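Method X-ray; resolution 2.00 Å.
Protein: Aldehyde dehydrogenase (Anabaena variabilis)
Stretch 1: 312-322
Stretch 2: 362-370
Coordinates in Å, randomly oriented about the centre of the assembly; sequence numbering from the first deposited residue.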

# COMPACT_ATOMS: atom_id res chain seq x y z
N LYS A 312 -4.69 -13.52 -29.34
CA LYS A 312 -5.89 -13.54 -28.51
C LYS A 312 -6.52 -12.13 -28.50
O LYS A 312 -7.74 -11.97 -28.55
CB LYS A 312 -5.51 -14.05 -27.13
CG LYS A 312 -6.54 -13.90 -26.05
CD LYS A 312 -5.80 -13.81 -24.70
CE LYS A 312 -6.56 -13.05 -23.62
NZ LYS A 312 -7.29 -14.05 -22.79
N GLN A 313 -5.72 -11.08 -28.53
CA GLN A 313 -6.30 -9.75 -28.55
C GLN A 313 -7.00 -9.45 -29.89
O GLN A 313 -8.05 -8.80 -29.93
CB GLN A 313 -5.26 -8.67 -28.27
CG GLN A 313 -5.94 -7.40 -27.83
CD GLN A 313 -6.51 -7.59 -26.43
OE1 GLN A 313 -5.88 -8.23 -25.60
NE2 GLN A 313 -7.72 -7.07 -26.18
N ALA A 314 -6.46 -9.97 -30.98
CA ALA A 314 -7.14 -9.89 -32.26
C ALA A 314 -8.53 -10.51 -32.19
O ALA A 314 -9.48 -9.93 -32.72
CB ALA A 314 -6.31 -10.53 -33.34
N GLY A 315 -8.64 -11.67 -31.52
CA GLY A 315 -9.92 -12.32 -31.33
C GLY A 315 -10.87 -11.45 -30.52
O GLY A 315 -12.03 -11.35 -30.85
N ILE A 316 -10.38 -10.83 -29.44
CA ILE A 316 -11.23 -9.98 -28.62
C ILE A 316 -11.74 -8.76 -29.39
O ILE A 316 -12.93 -8.40 -29.32
CB ILE A 316 -10.45 -9.48 -27.38
CG1 ILE A 316 -10.25 -10.66 -26.39
CG2 ILE A 316 -11.18 -8.32 -26.74
CD1 ILE A 316 -9.26 -10.37 -25.25
N ILE A 317 -10.83 -8.08 -30.10
CA ILE A 317 -11.22 -6.89 -30.88
C ILE A 317 -12.28 -7.28 -31.92
O ILE A 317 -13.30 -6.61 -32.09
CB ILE A 317 -10.01 -6.25 -31.57
CG1 ILE A 317 -9.01 -5.75 -30.55
CG2 ILE A 317 -10.44 -5.10 -32.50
CD1 ILE A 317 -7.64 -5.44 -31.11
N ASN A 318 -12.04 -8.39 -32.61
CA ASN A 318 -12.99 -8.88 -33.61
C ASN A 318 -14.38 -9.13 -32.99
O ASN A 318 -15.41 -8.71 -33.51
CB ASN A 318 -12.44 -10.13 -34.28
CG ASN A 318 -13.34 -10.62 -35.39
OD1 ASN A 318 -13.55 -9.94 -36.40
ND2 ASN A 318 -13.94 -11.76 -35.17
N ASP A 319 -14.37 -9.72 -31.81
CA ASP A 319 -15.60 -9.99 -31.09
C ASP A 319 -16.34 -8.72 -30.67
O ASP A 319 -17.56 -8.65 -30.78
CB ASP A 319 -15.26 -10.86 -29.90
CG ASP A 319 -16.43 -11.13 -29.03
OD1 ASP A 319 -17.34 -11.79 -29.55
OD2 ASP A 319 -16.45 -10.71 -27.84
N HIS A 320 -15.60 -7.68 -30.28
CA HIS A 320 -16.21 -6.40 -29.88
C HIS A 320 -16.87 -5.73 -31.06
O HIS A 320 -17.96 -5.15 -30.93
CB HIS A 320 -15.16 -5.46 -29.21
CG HIS A 320 -14.83 -5.88 -27.81
ND1 HIS A 320 -14.34 -5.00 -26.85
CD2 HIS A 320 -14.99 -7.07 -27.18
CE1 HIS A 320 -14.20 -5.65 -25.71
NE2 HIS A 320 -14.58 -6.91 -25.89
N ILE A 321 -16.21 -5.79 -32.22
CA ILE A 321 -16.76 -5.19 -33.44
C ILE A 321 -18.03 -5.95 -33.86
O ILE A 321 -19.08 -5.34 -34.10
CB ILE A 321 -15.73 -5.20 -34.61
CG1 ILE A 321 -14.54 -4.34 -34.30
CG2 ILE A 321 -16.34 -4.68 -35.90
CD1 ILE A 321 -13.40 -4.52 -35.27
N LEU A 322 -17.96 -7.27 -33.90
CA LEU A 322 -19.17 -8.06 -34.21
C LEU A 322 -20.32 -7.89 -33.23
O LEU A 322 -21.48 -7.71 -33.64
CB LEU A 322 -18.83 -9.54 -34.32
CG LEU A 322 -17.92 -9.92 -35.49
CD1 LEU A 322 -17.51 -11.38 -35.36
CD2 LEU A 322 -18.55 -9.68 -36.86
N THR A 362 -17.93 -1.34 -22.72
CA THR A 362 -17.85 -1.75 -21.34
C THR A 362 -16.59 -2.56 -21.02
O THR A 362 -15.95 -2.26 -20.05
CB THR A 362 -19.08 -2.54 -20.92
OG1 THR A 362 -19.16 -3.71 -21.72
CG2 THR A 362 -20.33 -1.71 -21.06
N GLU A 363 -16.23 -3.56 -21.82
CA GLU A 363 -15.05 -4.38 -21.55
C GLU A 363 -13.85 -3.79 -22.28
O GLU A 363 -14.01 -3.22 -23.35
CB GLU A 363 -15.28 -5.83 -21.98
CG GLU A 363 -16.45 -6.48 -21.22
CD GLU A 363 -16.91 -7.81 -21.81
OE1 GLU A 363 -16.17 -8.44 -22.60
OE2 GLU A 363 -18.03 -8.23 -21.47
N GLU A 364 -12.66 -3.93 -21.70
CA GLU A 364 -11.44 -3.41 -22.29
C GLU A 364 -11.30 -4.00 -23.70
O GLU A 364 -11.39 -5.21 -23.89
CB GLU A 364 -10.20 -3.74 -21.42
CG GLU A 364 -8.89 -3.06 -21.89
CD GLU A 364 -7.76 -3.02 -20.81
OE1 GLU A 364 -7.56 -4.10 -20.18
OE2 GLU A 364 -7.10 -1.93 -20.59
N THR A 365 -11.08 -3.13 -24.67
CA THR A 365 -10.92 -3.55 -26.08
C THR A 365 -9.44 -3.70 -26.47
O THR A 365 -9.05 -4.67 -27.12
CB THR A 365 -11.66 -2.52 -26.95
OG1 THR A 365 -13.04 -2.47 -26.56
CG2 THR A 365 -11.61 -2.88 -28.43
N PHE A 366 -8.60 -2.74 -26.04
CA PHE A 366 -7.17 -2.79 -26.37
C PHE A 366 -6.99 -2.82 -27.89
O PHE A 366 -6.13 -3.54 -28.41
CB PHE A 366 -6.53 -4.03 -25.71
CG PHE A 366 -5.38 -3.72 -24.82
CD1 PHE A 366 -5.55 -2.94 -23.69
CD2 PHE A 366 -4.10 -4.20 -25.12
CE1 PHE A 366 -4.49 -2.66 -22.83
CE2 PHE A 366 -3.03 -3.91 -24.26
CZ PHE A 366 -3.23 -3.16 -23.12
N GLY A 367 -7.81 -2.05 -28.61
CA GLY A 367 -7.75 -1.94 -30.07
C GLY A 367 -8.00 -0.51 -30.53
O GLY A 367 -8.25 0.38 -29.71
N PRO A 368 -7.95 -0.27 -31.86
CA PRO A 368 -7.98 1.12 -32.33
C PRO A 368 -9.42 1.55 -32.64
O PRO A 368 -9.72 2.04 -33.74
CB PRO A 368 -7.13 1.06 -33.59
CG PRO A 368 -7.45 -0.28 -34.17
CD PRO A 368 -7.69 -1.20 -32.96
N ILE A 369 -10.29 1.39 -31.67
CA ILE A 369 -11.73 1.57 -31.89
C ILE A 369 -12.22 2.83 -31.20
O ILE A 369 -11.87 3.09 -30.06
CB ILE A 369 -12.53 0.41 -31.30
CG1 ILE A 369 -11.94 -0.92 -31.75
CG2 ILE A 369 -13.98 0.49 -31.76
CD1 ILE A 369 -11.72 -1.05 -33.25
N MSE A 370 -13.06 3.59 -31.90
CA MSE A 370 -13.54 4.87 -31.42
C MSE A 370 -15.04 4.83 -31.51
O MSE A 370 -15.60 5.19 -32.56
CB MSE A 370 -12.95 5.97 -32.29
CG MSE A 370 -11.48 6.19 -31.99
SE MSE A 370 -10.59 7.35 -33.30
CE MSE A 370 -10.46 6.12 -34.81
O HOH W 1 -9.13 -6.74 -23.80

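How does a loop come to lie against this helix? Residues 312-322 are helical throughout, and the backbone NH groups from Ile-316 to Leu-322 are each bonded to the carbonyl four residues earlier, so the helix meets the second stretch with side chains. That stretch is mostly loop and becomes a strand at Ile-369. The backbones come nearest at Ile-317 and Thr-365, whose CA atoms are 5.9 Å apart. Gln-313, Ile-317, His-320 and Ile-321 supply most of the helix's share of the contact, a spacing of three and four residues that keeps them on one side of the helix.

What satisfies the carbonyls of the loop? A loop lacks the regular partners of a helix or sheet, and here the amide of Gln-313 takes on part of that task. Gln-313 NE2 donates to Thr-365 O at 2.9 Å, with a somewhat bent N-H...O angle of 138°. The same nitrogen, Gln-313 NE2, donates to water 1 at 2.8 Å, and the water in turn donates to Glu-364 O at 2.7 Å. With two hydrogens to give, one amide thus serves two successive carbonyls, one directly and one through water. Phe-366 O fares differently: it is buried against Ile-317 CD1, 3.6 Å away, a methyl group that cannot donate, and it has no partner anywhere in the model.

What does His-320 add to the contact? His-320 ND1 lies 2.9 Å from Thr-365 OG1 in a hydrogen bond. Either atom could be the donor, since a hydroxyl can give or accept and the imidazole can carry its proton on either nitrogen. Thr-365 OG1 also lies 3.4 Å from Glu-363 O, at best a weak hydrogen bond. Both of these oxygens sit near the plane of the imidazole, at its edge, and His-320 CE1 approaches Glu-363 O to 3.4 Å. Thr-365 therefore engages the helix through both its backbone carbonyl and its hydroxyl.

Where does apolar packing take over? Ile-317, which falls between Gln-313 and His-320 in sequence, extends its CD1 to 3.7 Å from Gly-367 CA. The absence of a side chain there matters: an ideal CB on Gly-367 would fall 2.8 Å from Ile-317 CD1, a clash. Farther along, Ile-369 CD1 meets Ile-317 CG2 at 4.3 Å and Ile-321 CD1 at 4.4 Å, so the start of the strand rests on two isoleucines one helical turn apart. These contacts ask for no hydrogen-bonding partners.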